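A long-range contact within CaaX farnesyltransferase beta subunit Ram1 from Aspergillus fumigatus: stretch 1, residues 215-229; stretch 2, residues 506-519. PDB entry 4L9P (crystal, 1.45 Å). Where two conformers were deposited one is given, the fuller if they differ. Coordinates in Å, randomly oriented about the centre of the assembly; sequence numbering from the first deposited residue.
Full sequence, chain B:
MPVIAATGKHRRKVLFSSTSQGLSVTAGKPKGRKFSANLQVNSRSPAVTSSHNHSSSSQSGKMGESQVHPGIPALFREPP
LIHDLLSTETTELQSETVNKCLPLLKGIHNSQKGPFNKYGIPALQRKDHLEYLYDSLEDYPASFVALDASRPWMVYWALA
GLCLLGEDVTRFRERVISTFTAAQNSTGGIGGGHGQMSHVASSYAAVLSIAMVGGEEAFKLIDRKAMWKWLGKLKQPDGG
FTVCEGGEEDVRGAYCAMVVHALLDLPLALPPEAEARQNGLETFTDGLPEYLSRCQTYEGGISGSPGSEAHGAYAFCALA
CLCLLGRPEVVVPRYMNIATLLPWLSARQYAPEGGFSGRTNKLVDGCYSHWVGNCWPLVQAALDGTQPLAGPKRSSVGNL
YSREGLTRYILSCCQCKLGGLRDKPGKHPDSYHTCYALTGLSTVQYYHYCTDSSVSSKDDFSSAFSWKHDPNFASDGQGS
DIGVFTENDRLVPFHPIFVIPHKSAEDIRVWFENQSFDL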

# COMPACT_ATOMS: atom_id res chain seq x y z
N GLY B 215 -2.95 3.57 28.88
CA GLY B 215 -2.64 3.20 30.25
C GLY B 215 -1.18 2.84 30.41
O GLY B 215 -0.57 2.21 29.55
N GLU B 216 -0.64 3.16 31.59
CA GLU B 216 0.77 2.90 31.88
C GLU B 216 1.14 1.42 31.81
O GLU B 216 2.23 1.07 31.34
CB GLU B 216 1.12 3.49 33.26
CG GLU B 216 2.53 3.31 33.72
CD GLU B 216 2.77 3.99 35.08
OE1 GLU B 216 1.85 4.68 35.58
OE2 GLU B 216 3.89 3.83 35.65
N GLU B 217 0.25 0.53 32.23
CA GLU B 217 0.59 -0.88 32.21
C GLU B 217 0.80 -1.42 30.81
O GLU B 217 1.76 -2.17 30.52
CB GLU B 217 -0.44 -1.72 32.99
CG GLU B 217 -0.46 -1.29 34.47
CD GLU B 217 0.91 -1.39 35.16
OE1 GLU B 217 1.58 -2.45 35.03
OE2 GLU B 217 1.34 -0.40 35.84
N ALA B 218 -0.08 -0.98 29.91
CA ALA B 218 0.09 -1.39 28.52
C ALA B 218 1.37 -0.78 27.94
O ALA B 218 2.09 -1.46 27.19
CB ALA B 218 -1.13 -0.99 27.69
N PHE B 219 1.62 0.50 28.22
CA PHE B 219 2.82 1.14 27.65
C PHE B 219 4.09 0.46 28.19
O PHE B 219 5.09 0.30 27.49
CB PHE B 219 2.89 2.62 28.02
CG PHE B 219 1.81 3.48 27.40
CD1 PHE B 219 0.98 3.03 26.38
CD2 PHE B 219 1.61 4.78 27.87
CE1 PHE B 219 -0.02 3.90 25.81
CE2 PHE B 219 0.64 5.61 27.31
CZ PHE B 219 -0.19 5.17 26.32
N LYS B 220 4.02 0.04 29.45
CA LYS B 220 5.17 -0.60 30.11
C LYS B 220 5.50 -1.98 29.56
O LYS B 220 6.59 -2.47 29.77
CB LYS B 220 4.93 -0.68 31.63
CG LYS B 220 5.21 0.64 32.32
CD LYS B 220 4.71 0.65 33.76
CE LYS B 220 5.09 -0.53 34.58
NZ LYS B 220 4.59 -0.21 35.99
N LEU B 221 4.58 -2.62 28.85
CA LEU B 221 4.85 -3.98 28.44
C LEU B 221 5.99 -4.02 27.42
O LEU B 221 6.79 -4.96 27.37
CB LEU B 221 3.57 -4.63 27.95
CG LEU B 221 3.08 -4.50 26.54
CD1 LEU B 221 3.89 -5.48 25.64
CD2 LEU B 221 1.63 -4.87 26.52
N ILE B 222 6.06 -2.99 26.59
CA ILE B 222 7.06 -2.97 25.53
C ILE B 222 8.49 -2.82 26.06
O ILE B 222 8.77 -1.91 26.83
CB ILE B 222 6.79 -1.82 24.55
CG1 ILE B 222 5.34 -1.88 24.01
CG2 ILE B 222 7.92 -1.81 23.46
CD1 ILE B 222 4.77 -0.53 23.43
N ASP B 223 9.41 -3.71 25.63
CA ASP B 223 10.82 -3.53 25.95
C ASP B 223 11.39 -2.58 24.90
O ASP B 223 11.70 -2.98 23.78
CB ASP B 223 11.57 -4.89 25.96
CG ASP B 223 13.05 -4.75 26.36
OD1 ASP B 223 13.65 -3.65 26.24
OD2 ASP B 223 13.62 -5.76 26.82
N ARG B 224 11.47 -1.30 25.25
CA ARG B 224 11.87 -0.28 24.26
C ARG B 224 13.28 -0.39 23.80
O ARG B 224 13.55 -0.21 22.59
CB ARG B 224 11.80 1.15 24.81
CG ARG B 224 10.57 1.87 24.88
CD ARG B 224 10.98 2.96 25.93
NE ARG B 224 11.26 4.15 25.24
CZ ARG B 224 11.65 5.31 25.72
NH1 ARG B 224 12.06 5.53 26.99
NH2 ARG B 224 11.66 6.27 24.81
N LYS B 225 14.22 -0.65 24.72
CA LYS B 225 15.61 -0.81 24.30
C LYS B 225 15.77 -2.01 23.35
O LYS B 225 16.47 -1.92 22.33
CB LYS B 225 16.55 -0.97 25.51
CG LYS B 225 17.95 -1.08 25.02
CD LYS B 225 18.93 -0.92 26.12
CE LYS B 225 20.04 -0.12 25.63
NZ LYS B 225 20.94 0.09 26.73
N ALA B 226 15.09 -3.13 23.66
CA ALA B 226 15.25 -4.29 22.81
C ALA B 226 14.56 -4.02 21.46
O ALA B 226 15.04 -4.46 20.41
CB ALA B 226 14.68 -5.52 23.50
N MET B 227 13.44 -3.30 21.48
CA MET B 227 12.82 -2.91 20.20
C MET B 227 13.76 -2.09 19.32
O MET B 227 13.81 -2.31 18.09
CB MET B 227 11.56 -2.06 20.46
CG MET B 227 10.81 -1.60 19.19
SD MET B 227 9.90 -2.97 18.38
CE MET B 227 8.51 -3.14 19.49
N TRP B 228 14.46 -1.13 19.91
CA TRP B 228 15.43 -0.32 19.19
C TRP B 228 16.58 -1.17 18.62
O TRP B 228 16.96 -0.99 17.44
CB TRP B 228 15.97 0.71 20.17
CG TRP B 228 17.05 1.63 19.68
CD1 TRP B 228 16.95 2.64 18.75
CD2 TRP B 228 18.37 1.68 20.20
NE1 TRP B 228 18.16 3.31 18.64
CE2 TRP B 228 19.06 2.73 19.53
CE3 TRP B 228 19.04 0.91 21.16
CZ2 TRP B 228 20.42 3.08 19.83
CZ3 TRP B 228 20.38 1.24 21.46
CH2 TRP B 228 21.05 2.33 20.80
N LYS B 229 17.12 -2.09 19.42
CA LYS B 229 18.18 -2.94 18.89
C LYS B 229 17.71 -3.80 17.71
O LYS B 229 18.42 -3.93 16.71
CB LYS B 229 18.74 -3.84 20.00
CG LYS B 229 19.54 -3.03 21.05
CD LYS B 229 20.12 -3.94 22.09
CE LYS B 229 21.14 -3.21 22.91
NZ LYS B 229 21.81 -4.28 23.67
N GLU B 506 -0.84 10.91 20.48
CA GLU B 506 -0.22 11.92 21.32
C GLU B 506 0.15 11.33 22.67
O GLU B 506 1.27 11.53 23.17
CB GLU B 506 -1.19 13.14 21.55
CG GLU B 506 -0.78 14.05 22.76
CD GLU B 506 -1.79 15.19 23.16
OE1 GLU B 506 -2.86 15.39 22.57
OE2 GLU B 506 -1.48 15.90 24.13
N ASP B 507 -0.79 10.63 23.30
CA ASP B 507 -0.58 10.17 24.66
C ASP B 507 0.59 9.18 24.74
O ASP B 507 1.40 9.24 25.68
CB ASP B 507 -1.82 9.48 25.22
CG ASP B 507 -2.91 10.45 25.65
OD1 ASP B 507 -2.66 11.68 25.71
OD2 ASP B 507 -4.02 9.94 25.90
N ILE B 508 0.70 8.26 23.78
CA ILE B 508 1.78 7.31 23.86
C ILE B 508 3.12 7.99 23.60
O ILE B 508 4.08 7.71 24.32
CB ILE B 508 1.53 6.09 22.94
CG1 ILE B 508 2.53 4.95 23.30
CG2 ILE B 508 1.61 6.48 21.45
CD1 ILE B 508 2.18 3.60 22.59
N ARG B 509 3.18 8.86 22.61
CA ARG B 509 4.45 9.55 22.31
C ARG B 509 4.90 10.39 23.52
O ARG B 509 6.09 10.35 23.89
CB ARG B 509 4.26 10.49 21.10
CG ARG B 509 5.41 11.45 20.84
CD ARG B 509 6.72 10.75 20.44
NE ARG B 509 7.73 11.75 20.24
CZ ARG B 509 8.80 11.65 19.45
NH1 ARG B 509 9.02 10.55 18.72
NH2 ARG B 509 9.66 12.69 19.38
N VAL B 510 3.97 11.12 24.13
CA VAL B 510 4.35 11.99 25.23
C VAL B 510 4.76 11.17 26.43
O VAL B 510 5.75 11.52 27.12
CB VAL B 510 3.19 12.94 25.58
CG1 VAL B 510 3.48 13.68 26.93
CG2 VAL B 510 2.99 13.96 24.46
N TRP B 511 4.08 10.05 26.68
CA TRP B 511 4.49 9.18 27.79
C TRP B 511 5.92 8.70 27.60
O TRP B 511 6.75 8.74 28.53
CB TRP B 511 3.54 7.98 27.97
CG TRP B 511 3.81 7.18 29.25
CD1 TRP B 511 3.31 7.47 30.53
CD2 TRP B 511 4.62 6.00 29.41
NE1 TRP B 511 3.75 6.53 31.43
CE2 TRP B 511 4.58 5.64 30.79
CE3 TRP B 511 5.39 5.23 28.55
CZ2 TRP B 511 5.26 4.52 31.29
CZ3 TRP B 511 6.07 4.12 29.05
CH2 TRP B 511 6.00 3.78 30.40
N PHE B 512 6.21 8.24 26.38
CA PHE B 512 7.56 7.74 26.14
C PHE B 512 8.61 8.83 26.16
O PHE B 512 9.73 8.58 26.66
CB PHE B 512 7.62 6.90 24.86
CG PHE B 512 7.14 5.49 25.06
CD1 PHE B 512 7.90 4.61 25.78
CD2 PHE B 512 5.93 5.08 24.59
CE1 PHE B 512 7.45 3.30 26.03
CE2 PHE B 512 5.46 3.78 24.85
CZ PHE B 512 6.25 2.89 25.54
N GLU B 513 8.28 10.02 25.65
CA GLU B 513 9.21 11.15 25.74
C GLU B 513 9.64 11.46 27.16
O GLU B 513 10.74 11.99 27.40
CB GLU B 513 8.59 12.42 25.14
CG GLU B 513 8.68 12.43 23.65
CD GLU B 513 8.15 13.76 23.08
OE1 GLU B 513 7.76 14.71 23.82
OE2 GLU B 513 8.19 13.91 21.86
N ASN B 514 8.75 11.15 28.10
CA ASN B 514 9.01 11.44 29.49
C ASN B 514 9.62 10.29 30.26
O ASN B 514 9.84 10.37 31.48
CB ASN B 514 7.74 11.94 30.15
CG ASN B 514 7.49 13.35 29.81
OD1 ASN B 514 8.15 14.26 30.30
ND2 ASN B 514 6.51 13.57 29.00
N GLN B 515 9.92 9.20 29.55
CA GLN B 515 10.63 8.08 30.18
C GLN B 515 12.08 8.07 29.74
O GLN B 515 12.40 8.18 28.53
CB GLN B 515 10.03 6.73 29.82
CG GLN B 515 8.51 6.61 29.95
CD GLN B 515 7.97 7.09 31.29
OE1 GLN B 515 8.39 6.63 32.35
NE2 GLN B 515 6.98 8.02 31.24
N SER B 516 13.00 7.91 30.70
CA SER B 516 14.38 7.75 30.26
C SER B 516 14.56 6.45 29.49
O SER B 516 13.89 5.44 29.75
CB SER B 516 15.34 7.81 31.44
OG SER B 516 14.86 6.97 32.47
N PHE B 517 15.47 6.51 28.52
CA PHE B 517 15.71 5.35 27.68
C PHE B 517 16.44 4.36 28.54
O PHE B 517 17.34 4.70 29.32
CB PHE B 517 16.51 5.71 26.45
CG PHE B 517 16.54 4.60 25.43
CD1 PHE B 517 15.34 4.10 24.90
CD2 PHE B 517 17.76 4.09 24.96
CE1 PHE B 517 15.40 3.09 23.94
CE2 PHE B 517 17.81 3.07 23.99
CZ PHE B 517 16.62 2.61 23.48
N ASP B 518 16.04 3.11 28.41
CA ASP B 518 16.51 2.10 29.33
C ASP B 518 18.01 1.80 29.21
O ASP B 518 18.59 1.79 28.13
CB ASP B 518 15.72 0.83 29.06
CG ASP B 518 14.22 1.07 29.07
OD1 ASP B 518 13.57 0.54 30.02
OD2 ASP B 518 13.70 1.73 28.12
N LEU B 519 18.64 1.56 30.35
CA LEU B 519 20.06 1.19 30.36
C LEU B 519 20.27 -0.25 29.85
O LEU B 519 19.38 -1.10 30.01
CB LEU B 519 20.63 1.37 31.76
CG LEU B 519 20.58 2.82 32.27
CD1 LEU B 519 21.22 2.92 33.64
CD2 LEU B 519 21.30 3.79 31.27
O HOH W 1 11.31 -0.46 28.11
O HOH W 2 12.21 8.81 25.53

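Nearly 290 residues apart in sequence at their nearest contact, these two stretches bury 835 Å² between them, chiefly through aromatic packing and one well-placed arginine.

The apolar part of the contact centres on Phe-219, whose CA-to-CB bond points toward the second stretch. Its flat ring touches partners in different ways at once. Ile-508 lies over one face, its CG1 4.0 Å from the centroid of the Phe-219 ring in a CH-pi contact, while Trp-511 meets the edge, with Phe-219 CD2 3.5 Å from Trp-511 CG. The methylene of Phe-219 is used too: CB sits over the face of the six-membered ring of Trp-511, 3.8 Å from its centroid. A broad indole suits this place, because it can also receive the aliphatic parts of two charged, exposed residues: Glu-216 CG lies 3.8 Å from Trp-511 CZ2, and Lys-220 CG 3.8 Å from Trp-511 CH2. The end of Lys-220 leads away and forms a salt bridge within its own stretch, Lys-220 NZ to Glu-217 OE2 at 3.3 Å. Phe-512 extends the apolar patch, its CZ 4.2 Å from Phe-219 CB and 4.3 Å from Ile-222 CD1.

A second aromatic contact lies farther along the chain. Phe-517 directs its ring edge at the face of Trp-228 (Phe-517 CZ to Trp-228 CE3, 3.8 Å), with the planes at 86°, a classic edge-to-face pair.

Arg-224 joins the two regions. Its guanidinium is flat and charged, with faces that tolerate aromatic carbon and an edge that carries N-H donors. Phe-512 CD1 lies over one face and Phe-517 CD1 over the opposite one, leaving the edge free for polar partners: Arg-224 NH1 donates to Gln-515 O at 3.1 Å, with a favourable angle of 157°. Burying the charge is thus made affordable by hydrogen bonds to backbone carbonyl oxygen and water. Water 2 accepts from Arg-224 NH2 and donates to Phe-512 O, both at 2.7 Å, bridging the stretches.

At the chain's end the contact becomes looser and more polar. Arg-224 NH1 and Asp-518 OD2 are 4.3 Å apart, opposite charges near each other but beyond a salt bridge. Water 1 accepts from Arg-224 N at 3.0 Å and donates weakly to Asp-518 OD1 at 3.1 Å. Lysine suits position 225 because its long chain can cover apolar surface and still deliver an amine: Lys-225 CB lies 4.1 Å from Phe-517 CZ, while Lys-225 NZ makes a weak hydrogen bond to Asp-518 O at 3.2 Å.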